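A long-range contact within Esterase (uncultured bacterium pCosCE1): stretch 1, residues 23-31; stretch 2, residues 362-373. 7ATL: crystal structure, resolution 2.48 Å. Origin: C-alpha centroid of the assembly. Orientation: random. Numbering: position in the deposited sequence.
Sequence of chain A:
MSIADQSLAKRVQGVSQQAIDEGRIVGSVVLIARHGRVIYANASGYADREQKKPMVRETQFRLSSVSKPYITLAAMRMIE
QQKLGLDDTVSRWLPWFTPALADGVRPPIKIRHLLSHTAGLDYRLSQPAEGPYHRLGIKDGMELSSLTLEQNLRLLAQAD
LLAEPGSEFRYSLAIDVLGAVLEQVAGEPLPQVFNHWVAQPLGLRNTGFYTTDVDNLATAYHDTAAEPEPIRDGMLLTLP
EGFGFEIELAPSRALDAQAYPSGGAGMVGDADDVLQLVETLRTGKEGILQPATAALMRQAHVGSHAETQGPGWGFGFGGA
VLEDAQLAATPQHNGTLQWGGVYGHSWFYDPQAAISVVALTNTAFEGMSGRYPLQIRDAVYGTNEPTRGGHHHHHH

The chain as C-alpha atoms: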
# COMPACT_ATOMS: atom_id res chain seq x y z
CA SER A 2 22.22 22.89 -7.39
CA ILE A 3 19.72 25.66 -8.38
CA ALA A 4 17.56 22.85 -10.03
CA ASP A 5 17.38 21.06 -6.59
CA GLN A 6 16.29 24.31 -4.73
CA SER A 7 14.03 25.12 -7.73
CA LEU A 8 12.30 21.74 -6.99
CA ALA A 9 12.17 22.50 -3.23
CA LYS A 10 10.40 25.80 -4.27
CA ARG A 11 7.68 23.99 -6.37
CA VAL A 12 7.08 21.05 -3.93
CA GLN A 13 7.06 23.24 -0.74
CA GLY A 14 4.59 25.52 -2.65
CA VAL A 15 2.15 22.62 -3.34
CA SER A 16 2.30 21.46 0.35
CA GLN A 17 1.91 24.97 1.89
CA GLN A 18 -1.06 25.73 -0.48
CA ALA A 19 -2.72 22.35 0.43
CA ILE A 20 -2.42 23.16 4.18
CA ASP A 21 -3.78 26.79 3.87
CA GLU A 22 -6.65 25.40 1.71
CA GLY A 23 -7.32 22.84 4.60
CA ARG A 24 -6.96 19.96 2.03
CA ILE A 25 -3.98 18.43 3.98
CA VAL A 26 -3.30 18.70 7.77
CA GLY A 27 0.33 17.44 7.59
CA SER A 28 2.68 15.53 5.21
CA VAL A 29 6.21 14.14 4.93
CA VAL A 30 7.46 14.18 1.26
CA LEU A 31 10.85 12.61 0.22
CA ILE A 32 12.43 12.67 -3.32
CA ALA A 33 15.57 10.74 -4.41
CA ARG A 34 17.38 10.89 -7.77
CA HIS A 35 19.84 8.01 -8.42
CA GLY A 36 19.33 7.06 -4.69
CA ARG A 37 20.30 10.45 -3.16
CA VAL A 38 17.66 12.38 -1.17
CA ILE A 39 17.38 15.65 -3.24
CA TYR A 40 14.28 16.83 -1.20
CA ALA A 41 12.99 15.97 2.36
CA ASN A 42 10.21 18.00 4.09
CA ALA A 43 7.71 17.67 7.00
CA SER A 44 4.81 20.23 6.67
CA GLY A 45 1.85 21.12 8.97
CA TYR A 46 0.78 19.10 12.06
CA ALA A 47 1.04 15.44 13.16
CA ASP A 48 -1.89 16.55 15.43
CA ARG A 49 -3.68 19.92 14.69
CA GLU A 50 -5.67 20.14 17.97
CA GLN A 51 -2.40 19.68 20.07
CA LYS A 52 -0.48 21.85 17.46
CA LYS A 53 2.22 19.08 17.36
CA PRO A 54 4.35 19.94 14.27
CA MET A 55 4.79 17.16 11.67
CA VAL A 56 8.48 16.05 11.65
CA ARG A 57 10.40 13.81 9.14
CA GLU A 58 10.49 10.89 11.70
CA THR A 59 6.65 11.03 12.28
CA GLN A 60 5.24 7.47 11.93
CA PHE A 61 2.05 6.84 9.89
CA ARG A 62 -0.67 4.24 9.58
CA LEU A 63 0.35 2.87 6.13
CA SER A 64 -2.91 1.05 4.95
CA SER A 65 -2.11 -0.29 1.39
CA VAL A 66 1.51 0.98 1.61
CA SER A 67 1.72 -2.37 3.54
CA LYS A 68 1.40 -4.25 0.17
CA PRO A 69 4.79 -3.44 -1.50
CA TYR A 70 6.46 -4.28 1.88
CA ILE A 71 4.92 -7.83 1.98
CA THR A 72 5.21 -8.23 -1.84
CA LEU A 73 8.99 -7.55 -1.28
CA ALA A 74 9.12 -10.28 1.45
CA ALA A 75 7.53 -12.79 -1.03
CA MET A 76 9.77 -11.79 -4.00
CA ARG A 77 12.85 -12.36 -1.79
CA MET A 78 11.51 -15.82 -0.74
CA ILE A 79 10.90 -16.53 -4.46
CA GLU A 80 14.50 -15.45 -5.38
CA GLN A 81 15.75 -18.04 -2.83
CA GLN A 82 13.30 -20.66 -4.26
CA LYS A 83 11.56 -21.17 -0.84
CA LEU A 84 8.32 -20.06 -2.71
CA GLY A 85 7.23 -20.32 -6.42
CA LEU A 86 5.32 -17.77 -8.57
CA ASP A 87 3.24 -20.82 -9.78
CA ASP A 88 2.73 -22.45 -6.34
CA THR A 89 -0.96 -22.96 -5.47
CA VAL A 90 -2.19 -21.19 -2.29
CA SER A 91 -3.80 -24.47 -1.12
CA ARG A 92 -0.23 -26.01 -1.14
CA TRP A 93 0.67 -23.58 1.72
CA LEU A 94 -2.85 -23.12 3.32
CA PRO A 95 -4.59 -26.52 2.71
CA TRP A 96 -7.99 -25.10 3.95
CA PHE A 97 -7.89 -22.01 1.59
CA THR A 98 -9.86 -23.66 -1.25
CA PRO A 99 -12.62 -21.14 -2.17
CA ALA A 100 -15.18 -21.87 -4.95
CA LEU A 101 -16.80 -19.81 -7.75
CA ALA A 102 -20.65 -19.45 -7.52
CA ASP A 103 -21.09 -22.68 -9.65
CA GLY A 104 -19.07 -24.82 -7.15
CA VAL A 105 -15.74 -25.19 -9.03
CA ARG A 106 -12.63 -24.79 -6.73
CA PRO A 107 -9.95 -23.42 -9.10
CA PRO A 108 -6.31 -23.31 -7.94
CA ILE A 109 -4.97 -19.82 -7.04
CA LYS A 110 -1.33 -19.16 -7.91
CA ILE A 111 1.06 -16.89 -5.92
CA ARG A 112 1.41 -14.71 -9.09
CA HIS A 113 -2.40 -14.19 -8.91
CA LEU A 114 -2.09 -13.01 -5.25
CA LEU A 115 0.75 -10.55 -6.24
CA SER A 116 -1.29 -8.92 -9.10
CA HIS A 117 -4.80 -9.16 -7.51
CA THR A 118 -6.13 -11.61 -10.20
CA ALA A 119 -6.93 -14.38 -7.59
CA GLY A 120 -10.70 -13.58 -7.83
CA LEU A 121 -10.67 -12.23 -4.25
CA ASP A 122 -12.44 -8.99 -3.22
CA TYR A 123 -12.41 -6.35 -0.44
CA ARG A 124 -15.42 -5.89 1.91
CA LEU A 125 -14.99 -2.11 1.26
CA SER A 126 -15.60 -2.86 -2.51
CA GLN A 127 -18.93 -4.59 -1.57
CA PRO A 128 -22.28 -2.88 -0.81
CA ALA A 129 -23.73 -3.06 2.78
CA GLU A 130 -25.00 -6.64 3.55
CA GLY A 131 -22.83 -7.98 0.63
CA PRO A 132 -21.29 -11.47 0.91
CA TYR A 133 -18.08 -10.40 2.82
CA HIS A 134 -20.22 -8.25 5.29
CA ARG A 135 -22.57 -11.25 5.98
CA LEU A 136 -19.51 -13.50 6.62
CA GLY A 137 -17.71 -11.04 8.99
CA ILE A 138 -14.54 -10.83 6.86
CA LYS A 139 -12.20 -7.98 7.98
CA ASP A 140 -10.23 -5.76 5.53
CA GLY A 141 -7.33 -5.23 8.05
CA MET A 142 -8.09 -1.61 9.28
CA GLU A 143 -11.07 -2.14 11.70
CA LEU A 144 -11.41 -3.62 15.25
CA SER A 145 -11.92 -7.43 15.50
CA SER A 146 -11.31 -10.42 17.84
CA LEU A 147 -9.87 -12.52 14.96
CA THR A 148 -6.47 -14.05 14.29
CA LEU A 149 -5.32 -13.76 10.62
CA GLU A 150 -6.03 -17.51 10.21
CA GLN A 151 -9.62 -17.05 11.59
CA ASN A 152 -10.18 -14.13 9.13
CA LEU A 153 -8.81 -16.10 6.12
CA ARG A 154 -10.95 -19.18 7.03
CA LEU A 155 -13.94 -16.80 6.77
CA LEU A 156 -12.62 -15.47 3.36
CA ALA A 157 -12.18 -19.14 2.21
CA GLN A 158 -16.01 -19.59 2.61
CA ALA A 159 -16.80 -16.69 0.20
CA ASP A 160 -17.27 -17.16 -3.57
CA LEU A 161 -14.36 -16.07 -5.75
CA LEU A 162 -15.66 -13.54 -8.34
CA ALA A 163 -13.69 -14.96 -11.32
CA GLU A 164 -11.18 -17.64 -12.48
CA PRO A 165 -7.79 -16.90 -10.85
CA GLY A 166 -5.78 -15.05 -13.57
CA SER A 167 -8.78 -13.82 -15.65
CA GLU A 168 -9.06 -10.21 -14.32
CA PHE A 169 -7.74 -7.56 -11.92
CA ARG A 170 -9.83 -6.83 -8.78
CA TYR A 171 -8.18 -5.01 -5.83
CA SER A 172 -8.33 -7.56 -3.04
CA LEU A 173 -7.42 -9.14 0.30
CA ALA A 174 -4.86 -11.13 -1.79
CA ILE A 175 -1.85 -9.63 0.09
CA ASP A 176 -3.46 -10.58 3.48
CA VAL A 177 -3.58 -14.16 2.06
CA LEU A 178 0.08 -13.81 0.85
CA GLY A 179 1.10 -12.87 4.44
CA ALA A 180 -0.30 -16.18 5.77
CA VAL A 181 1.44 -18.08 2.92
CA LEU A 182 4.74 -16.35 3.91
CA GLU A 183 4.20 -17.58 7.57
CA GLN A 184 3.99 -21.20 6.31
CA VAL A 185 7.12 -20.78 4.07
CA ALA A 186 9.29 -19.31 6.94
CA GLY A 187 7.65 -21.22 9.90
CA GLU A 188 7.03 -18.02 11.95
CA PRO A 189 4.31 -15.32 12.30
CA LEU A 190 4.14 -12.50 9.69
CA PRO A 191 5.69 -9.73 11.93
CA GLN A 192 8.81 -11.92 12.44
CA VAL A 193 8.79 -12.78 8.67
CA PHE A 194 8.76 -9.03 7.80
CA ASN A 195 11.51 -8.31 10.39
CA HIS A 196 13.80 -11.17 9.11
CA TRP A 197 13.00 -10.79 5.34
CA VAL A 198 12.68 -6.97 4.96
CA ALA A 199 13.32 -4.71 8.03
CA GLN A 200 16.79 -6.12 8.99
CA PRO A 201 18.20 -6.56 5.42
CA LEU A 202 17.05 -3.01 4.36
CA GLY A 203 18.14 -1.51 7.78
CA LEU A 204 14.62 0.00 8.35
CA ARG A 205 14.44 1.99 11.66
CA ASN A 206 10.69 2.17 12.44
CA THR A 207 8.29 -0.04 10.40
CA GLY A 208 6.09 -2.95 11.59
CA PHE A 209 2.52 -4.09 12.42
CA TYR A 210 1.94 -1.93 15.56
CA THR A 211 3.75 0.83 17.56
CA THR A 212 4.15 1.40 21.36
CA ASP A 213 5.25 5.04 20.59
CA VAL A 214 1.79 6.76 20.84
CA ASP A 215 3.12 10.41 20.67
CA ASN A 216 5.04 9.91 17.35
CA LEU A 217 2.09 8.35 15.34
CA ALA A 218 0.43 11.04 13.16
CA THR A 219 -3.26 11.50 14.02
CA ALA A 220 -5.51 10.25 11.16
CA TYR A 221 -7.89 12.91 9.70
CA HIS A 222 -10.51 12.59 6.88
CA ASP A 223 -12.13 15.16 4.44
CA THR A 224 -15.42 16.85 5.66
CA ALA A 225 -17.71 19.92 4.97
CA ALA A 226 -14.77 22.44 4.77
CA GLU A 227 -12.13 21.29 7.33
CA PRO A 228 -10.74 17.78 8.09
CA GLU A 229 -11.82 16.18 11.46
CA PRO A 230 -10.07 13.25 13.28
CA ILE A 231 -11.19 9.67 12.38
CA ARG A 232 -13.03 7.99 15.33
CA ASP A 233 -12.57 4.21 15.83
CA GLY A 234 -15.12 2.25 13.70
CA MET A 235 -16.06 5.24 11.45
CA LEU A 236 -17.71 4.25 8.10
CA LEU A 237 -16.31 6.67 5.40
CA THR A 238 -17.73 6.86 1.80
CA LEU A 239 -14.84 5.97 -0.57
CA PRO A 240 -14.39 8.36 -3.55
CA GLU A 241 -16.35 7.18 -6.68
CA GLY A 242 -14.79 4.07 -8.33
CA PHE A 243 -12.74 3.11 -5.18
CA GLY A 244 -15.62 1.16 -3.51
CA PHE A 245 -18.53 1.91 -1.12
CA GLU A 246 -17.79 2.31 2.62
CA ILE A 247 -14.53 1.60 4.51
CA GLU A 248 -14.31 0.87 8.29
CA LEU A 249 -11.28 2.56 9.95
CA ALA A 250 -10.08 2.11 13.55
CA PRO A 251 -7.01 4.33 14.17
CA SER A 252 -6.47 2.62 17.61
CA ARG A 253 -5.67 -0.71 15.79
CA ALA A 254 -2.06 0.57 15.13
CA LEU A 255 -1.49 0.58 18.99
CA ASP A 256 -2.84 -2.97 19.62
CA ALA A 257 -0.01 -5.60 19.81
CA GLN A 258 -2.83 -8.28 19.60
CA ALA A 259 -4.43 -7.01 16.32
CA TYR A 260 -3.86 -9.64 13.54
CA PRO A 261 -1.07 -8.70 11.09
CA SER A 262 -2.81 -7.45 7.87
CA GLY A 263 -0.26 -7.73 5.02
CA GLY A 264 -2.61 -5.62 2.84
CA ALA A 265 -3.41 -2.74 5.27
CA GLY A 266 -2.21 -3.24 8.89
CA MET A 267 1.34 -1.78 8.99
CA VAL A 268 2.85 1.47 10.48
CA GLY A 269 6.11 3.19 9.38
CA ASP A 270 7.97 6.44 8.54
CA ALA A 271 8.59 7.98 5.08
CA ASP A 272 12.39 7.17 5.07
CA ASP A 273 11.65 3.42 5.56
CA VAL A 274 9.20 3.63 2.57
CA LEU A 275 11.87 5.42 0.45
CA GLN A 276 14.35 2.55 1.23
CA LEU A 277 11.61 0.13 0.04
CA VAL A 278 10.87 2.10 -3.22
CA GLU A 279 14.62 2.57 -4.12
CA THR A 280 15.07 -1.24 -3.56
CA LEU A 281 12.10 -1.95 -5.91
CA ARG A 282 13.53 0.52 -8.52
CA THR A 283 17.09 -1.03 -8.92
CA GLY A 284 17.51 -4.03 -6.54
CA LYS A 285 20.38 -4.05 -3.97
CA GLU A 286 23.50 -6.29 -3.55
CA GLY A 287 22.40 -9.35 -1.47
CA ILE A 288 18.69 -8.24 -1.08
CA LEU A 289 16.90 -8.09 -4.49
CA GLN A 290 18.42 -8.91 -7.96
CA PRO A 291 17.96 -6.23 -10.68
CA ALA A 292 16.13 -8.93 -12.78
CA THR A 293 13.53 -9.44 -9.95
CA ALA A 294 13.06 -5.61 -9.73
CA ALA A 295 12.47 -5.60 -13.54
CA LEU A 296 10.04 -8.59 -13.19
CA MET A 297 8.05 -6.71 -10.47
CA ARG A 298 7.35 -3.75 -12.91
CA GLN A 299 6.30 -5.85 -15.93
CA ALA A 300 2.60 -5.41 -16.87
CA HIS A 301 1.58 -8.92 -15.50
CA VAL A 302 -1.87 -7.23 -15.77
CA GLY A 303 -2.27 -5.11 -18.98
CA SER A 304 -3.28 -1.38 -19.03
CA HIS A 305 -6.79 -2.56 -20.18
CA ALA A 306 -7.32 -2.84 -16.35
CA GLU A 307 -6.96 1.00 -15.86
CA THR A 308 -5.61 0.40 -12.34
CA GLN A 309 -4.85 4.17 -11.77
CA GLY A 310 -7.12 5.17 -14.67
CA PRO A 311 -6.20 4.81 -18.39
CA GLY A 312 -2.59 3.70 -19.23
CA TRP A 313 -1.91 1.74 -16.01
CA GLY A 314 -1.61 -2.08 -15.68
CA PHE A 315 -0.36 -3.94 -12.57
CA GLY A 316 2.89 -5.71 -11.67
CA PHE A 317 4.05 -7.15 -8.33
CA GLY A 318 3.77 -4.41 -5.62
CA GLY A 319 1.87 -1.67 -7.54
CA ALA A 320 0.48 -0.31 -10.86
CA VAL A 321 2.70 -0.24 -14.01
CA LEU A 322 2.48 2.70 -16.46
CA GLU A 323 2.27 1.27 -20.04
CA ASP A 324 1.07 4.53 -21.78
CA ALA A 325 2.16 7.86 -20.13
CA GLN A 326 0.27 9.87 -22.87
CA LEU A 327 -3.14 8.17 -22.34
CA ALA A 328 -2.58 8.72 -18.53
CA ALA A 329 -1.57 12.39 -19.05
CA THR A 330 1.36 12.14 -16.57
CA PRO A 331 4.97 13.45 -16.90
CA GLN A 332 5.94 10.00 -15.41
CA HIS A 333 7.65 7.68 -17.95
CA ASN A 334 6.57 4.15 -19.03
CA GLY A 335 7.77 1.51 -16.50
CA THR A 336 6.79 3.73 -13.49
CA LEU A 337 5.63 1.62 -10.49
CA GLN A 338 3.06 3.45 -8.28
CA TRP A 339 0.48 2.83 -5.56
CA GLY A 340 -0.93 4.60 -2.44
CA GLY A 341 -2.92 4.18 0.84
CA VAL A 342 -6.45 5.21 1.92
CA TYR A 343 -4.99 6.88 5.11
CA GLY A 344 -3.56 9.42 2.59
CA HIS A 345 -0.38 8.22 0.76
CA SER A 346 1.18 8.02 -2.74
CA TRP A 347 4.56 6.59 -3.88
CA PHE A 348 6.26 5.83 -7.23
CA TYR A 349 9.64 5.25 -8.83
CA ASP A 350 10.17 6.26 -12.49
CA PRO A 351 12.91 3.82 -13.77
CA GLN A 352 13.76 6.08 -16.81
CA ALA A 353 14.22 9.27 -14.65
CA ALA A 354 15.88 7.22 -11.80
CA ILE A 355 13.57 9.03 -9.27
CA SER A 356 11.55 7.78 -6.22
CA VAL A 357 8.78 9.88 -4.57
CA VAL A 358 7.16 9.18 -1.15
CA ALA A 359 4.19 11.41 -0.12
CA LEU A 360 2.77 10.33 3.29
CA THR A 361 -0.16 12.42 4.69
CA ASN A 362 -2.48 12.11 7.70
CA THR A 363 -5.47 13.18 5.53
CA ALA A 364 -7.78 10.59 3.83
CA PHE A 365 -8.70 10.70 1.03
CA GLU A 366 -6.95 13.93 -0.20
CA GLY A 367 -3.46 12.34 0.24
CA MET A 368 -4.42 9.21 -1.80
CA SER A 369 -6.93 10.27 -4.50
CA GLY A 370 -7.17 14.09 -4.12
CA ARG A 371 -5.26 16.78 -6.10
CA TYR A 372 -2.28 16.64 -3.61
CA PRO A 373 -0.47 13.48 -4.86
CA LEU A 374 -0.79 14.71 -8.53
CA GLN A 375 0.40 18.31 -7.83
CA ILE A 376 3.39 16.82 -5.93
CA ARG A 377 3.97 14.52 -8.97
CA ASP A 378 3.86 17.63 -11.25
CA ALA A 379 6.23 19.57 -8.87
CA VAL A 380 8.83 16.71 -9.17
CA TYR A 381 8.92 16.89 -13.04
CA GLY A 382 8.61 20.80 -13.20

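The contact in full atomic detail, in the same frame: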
# COMPACT_ATOMS: atom_id res chain seq x y z
N GLY A 23 -6.80 23.92 3.72
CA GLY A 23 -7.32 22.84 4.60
C GLY A 23 -7.64 21.55 3.84
O GLY A 23 -8.64 20.88 4.18
N ARG A 24 -6.83 21.21 2.83
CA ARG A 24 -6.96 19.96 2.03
C ARG A 24 -6.11 18.88 2.71
O ARG A 24 -6.53 17.73 2.74
CB ARG A 24 -6.53 20.20 0.58
CG ARG A 24 -7.64 20.63 -0.37
CD ARG A 24 -7.07 21.37 -1.58
NE ARG A 24 -6.06 20.59 -2.30
CZ ARG A 24 -4.84 20.99 -2.65
NH1 ARG A 24 -4.39 22.21 -2.41
NH2 ARG A 24 -4.05 20.14 -3.29
N ILE A 25 -4.97 19.28 3.27
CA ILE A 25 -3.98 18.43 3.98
C ILE A 25 -3.73 19.08 5.35
O ILE A 25 -3.65 20.32 5.42
CB ILE A 25 -2.68 18.33 3.16
CG1 ILE A 25 -2.95 17.67 1.80
CG2 ILE A 25 -1.57 17.60 3.91
CD1 ILE A 25 -3.56 16.28 1.91
N VAL A 26 -3.59 18.26 6.38
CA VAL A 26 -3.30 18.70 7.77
C VAL A 26 -1.79 18.72 7.97
O VAL A 26 -1.26 19.72 8.53
CB VAL A 26 -4.03 17.76 8.75
CG1 VAL A 26 -3.61 18.01 10.20
CG2 VAL A 26 -5.53 17.89 8.57
N GLY A 27 -1.13 17.64 7.53
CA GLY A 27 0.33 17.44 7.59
C GLY A 27 0.80 16.39 6.60
O GLY A 27 0.01 15.50 6.20
N SER A 28 2.05 16.50 6.16
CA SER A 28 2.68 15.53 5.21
C SER A 28 4.17 15.47 5.47
O SER A 28 4.73 16.43 6.04
CB SER A 28 2.39 15.86 3.76
OG SER A 28 3.20 16.95 3.32
N VAL A 29 4.75 14.32 5.13
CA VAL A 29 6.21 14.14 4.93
C VAL A 29 6.42 13.69 3.48
O VAL A 29 5.83 12.67 3.12
CB VAL A 29 6.77 13.12 5.93
CG1 VAL A 29 8.25 12.89 5.71
CG2 VAL A 29 6.48 13.56 7.35
N VAL A 30 7.17 14.46 2.69
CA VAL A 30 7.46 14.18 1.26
C VAL A 30 8.98 14.05 1.06
O VAL A 30 9.69 15.00 1.40
CB VAL A 30 6.89 15.29 0.35
CG1 VAL A 30 7.35 15.11 -1.08
CG2 VAL A 30 5.37 15.37 0.42
N LEU A 31 9.42 12.93 0.51
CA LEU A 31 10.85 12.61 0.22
C LEU A 31 11.03 12.36 -1.29
O LEU A 31 10.18 11.66 -1.92
CB LEU A 31 11.25 11.37 1.02
CG LEU A 31 11.06 11.42 2.54
CD1 LEU A 31 11.64 10.17 3.20
CD2 LEU A 31 11.69 12.65 3.16
N ASN A 362 -1.62 12.56 6.59
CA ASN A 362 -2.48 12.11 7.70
C ASN A 362 -3.90 12.49 7.33
O ASN A 362 -4.71 12.61 8.22
CB ASN A 362 -2.02 12.73 9.02
CG ASN A 362 -2.16 14.24 9.03
OD1 ASN A 362 -2.65 14.83 8.06
ND2 ASN A 362 -1.77 14.86 10.12
N THR A 363 -4.17 12.68 6.04
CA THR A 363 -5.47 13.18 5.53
C THR A 363 -6.01 12.24 4.45
O THR A 363 -5.53 12.28 3.31
CB THR A 363 -5.30 14.62 5.06
OG1 THR A 363 -4.81 15.35 6.20
CG2 THR A 363 -6.58 15.23 4.54
N ALA A 364 -7.01 11.42 4.78
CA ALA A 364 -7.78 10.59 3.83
C ALA A 364 -9.03 11.36 3.40
O ALA A 364 -9.66 11.98 4.25
CB ALA A 364 -8.14 9.31 4.54
N PHE A 365 -9.39 11.37 2.11
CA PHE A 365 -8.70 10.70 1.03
C PHE A 365 -7.87 11.68 0.21
O PHE A 365 -7.42 11.25 -0.85
CB PHE A 365 -9.73 10.00 0.14
CG PHE A 365 -10.67 9.13 0.94
CD1 PHE A 365 -10.26 7.88 1.37
CD2 PHE A 365 -11.93 9.60 1.30
CE1 PHE A 365 -11.10 7.10 2.15
CE2 PHE A 365 -12.77 8.81 2.07
CZ PHE A 365 -12.35 7.56 2.49
N GLU A 366 -7.66 12.93 0.64
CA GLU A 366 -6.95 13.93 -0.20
C GLU A 366 -5.55 13.39 -0.54
O GLU A 366 -5.19 13.39 -1.71
CB GLU A 366 -6.94 15.33 0.44
CG GLU A 366 -6.17 16.40 -0.34
CD GLU A 366 -6.67 16.81 -1.72
OE1 GLU A 366 -7.86 16.63 -2.02
OE2 GLU A 366 -5.86 17.34 -2.50
N GLY A 367 -4.83 12.86 0.44
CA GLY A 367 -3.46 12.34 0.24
C GLY A 367 -3.37 11.17 -0.75
O GLY A 367 -2.26 10.91 -1.26
N MET A 368 -4.46 10.44 -0.98
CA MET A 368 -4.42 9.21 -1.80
C MET A 368 -4.93 9.55 -3.19
O MET A 368 -4.23 9.22 -4.18
CB MET A 368 -5.32 8.12 -1.22
CG MET A 368 -5.47 6.93 -2.15
SD MET A 368 -6.72 5.75 -1.63
CE MET A 368 -8.23 6.58 -2.10
N SER A 369 -6.14 10.11 -3.25
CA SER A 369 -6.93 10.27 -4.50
C SER A 369 -7.24 11.74 -4.79
O SER A 369 -7.79 11.99 -5.84
CB SER A 369 -8.21 9.48 -4.44
OG SER A 369 -8.97 9.86 -3.30
N GLY A 370 -6.89 12.66 -3.90
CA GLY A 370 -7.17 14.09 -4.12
C GLY A 370 -6.25 14.70 -5.16
O GLY A 370 -5.59 13.95 -5.89
N ARG A 371 -6.17 16.03 -5.20
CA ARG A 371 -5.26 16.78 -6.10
C ARG A 371 -3.81 16.68 -5.58
O ARG A 371 -2.88 16.69 -6.42
CB ARG A 371 -5.79 18.21 -6.28
CG ARG A 371 -6.98 18.29 -7.23
CD ARG A 371 -7.88 19.50 -7.03
NE ARG A 371 -7.23 20.76 -7.39
CZ ARG A 371 -6.88 21.75 -6.56
NH1 ARG A 371 -6.29 22.83 -7.04
NH2 ARG A 371 -7.10 21.67 -5.25
N TYR A 372 -3.60 16.51 -4.27
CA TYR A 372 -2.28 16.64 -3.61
C TYR A 372 -1.25 15.72 -4.23
O TYR A 372 -0.18 16.19 -4.60
CB TYR A 372 -2.35 16.37 -2.11
CG TYR A 372 -1.06 16.62 -1.38
CD1 TYR A 372 -0.53 17.89 -1.27
CD2 TYR A 372 -0.37 15.59 -0.77
CE1 TYR A 372 0.64 18.14 -0.56
CE2 TYR A 372 0.79 15.82 -0.04
CZ TYR A 372 1.29 17.10 0.07
OH TYR A 372 2.44 17.31 0.77
N PRO A 373 -1.48 14.39 -4.31
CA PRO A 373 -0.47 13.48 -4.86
C PRO A 373 -0.06 13.86 -6.29
O PRO A 373 1.11 13.73 -6.60
CB PRO A 373 -1.13 12.09 -4.82
CG PRO A 373 -2.61 12.35 -4.63
CD PRO A 373 -2.68 13.66 -3.88

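The contact joins residues near the start of the chain to a stretch near its end; touching residues are at least 335 positions apart in sequence. The two stretches bury 577 Å² between them, both sides summed. Arg24, Tyr372 and Ile25 have the most area covered.

The charged interactions centre on Arg24 and Glu366. Arg24 NE lies 3.3 Å from Glu366 OE2 and donates a hydrogen bond to it, so the pair forms a salt bridge. Arg24 NH2 adds a weak hydrogen bond to the same Glu366 OE2 at 3.4 Å. The carboxylate oxygen sits at the edge of the guanidinium, near its plane, where the N-H groups point. Glu366 OE2 also accepts a hydrogen bond from the backbone, Tyr372 N, at 3.0 Å. One oxygen thus ties the Arg24 side chain to the main chain at Tyr372. Arg371 lies close by. Its NH2 is 3.3 Å from Arg24 NE, over one face of the Arg24 guanidinium. Both atoms are donors and both groups carry positive charge, so this is a close approach of like charges and not a hydrogen bond. The Glu366 carboxylate is bridged to Arg24; its OE2 is 5.3 Å from Arg371 NH2.

Hydrogen bonds involving the main chain lie further along. Val26 N donates to Thr363 OG1 at 3.2 Å, with a good angle of 153°. Thr363 OG1 in turn donates to Asn362 OD1 at 2.9 Å. The threonine hydroxyl therefore links the Val26 amide to the asparagine side chain. Asn362 pairs with Gly27 in both directions. Gly27 N donates to Asn362 OD1 at 3.2 Å, and Asn362 N donates to Gly27 O at 3.4 Å. Both bonds are weak. The first uses the asparagine side chain, so the exchange is not a purely main-chain pairing. Gly27 O and Asn362 OD1 are also 3.3 Å apart, but both are acceptors and do not bond.

One hydrogen bond joins two hydroxyls. Ser28 OG and Tyr372 OH are 2.7 Å apart, and either could be the donor. Tyr372 OH is also hydrogen-bonded elsewhere in the structure. The tyrosine thus reaches the strand with its polar tip while its ring packs against Ile25.

The apolar contacts gather around that ring. Ile25 CG1 lies over one face of Tyr372, 4.0 Å from the ring centroid and 18° off the normal, a CH-pi contact. Its closest ring atom is Tyr372 CG, 3.8 Å from Ile25 CG1. The CA-to-CB bond of Ile25 points sideways, but the end of the side chain comes nearer. Ile25 CD1 reaches 3.4 Å from Glu366 CG, so it packs on the aliphatic part of the glutamate. Val30 CG2 is 4.4 Å from Tyr372 CZ and adds a smaller apolar contact. The CA-to-CB bond of Val29 points away and that of Val30 toward, the alternation of a strand; Val29 makes no contact.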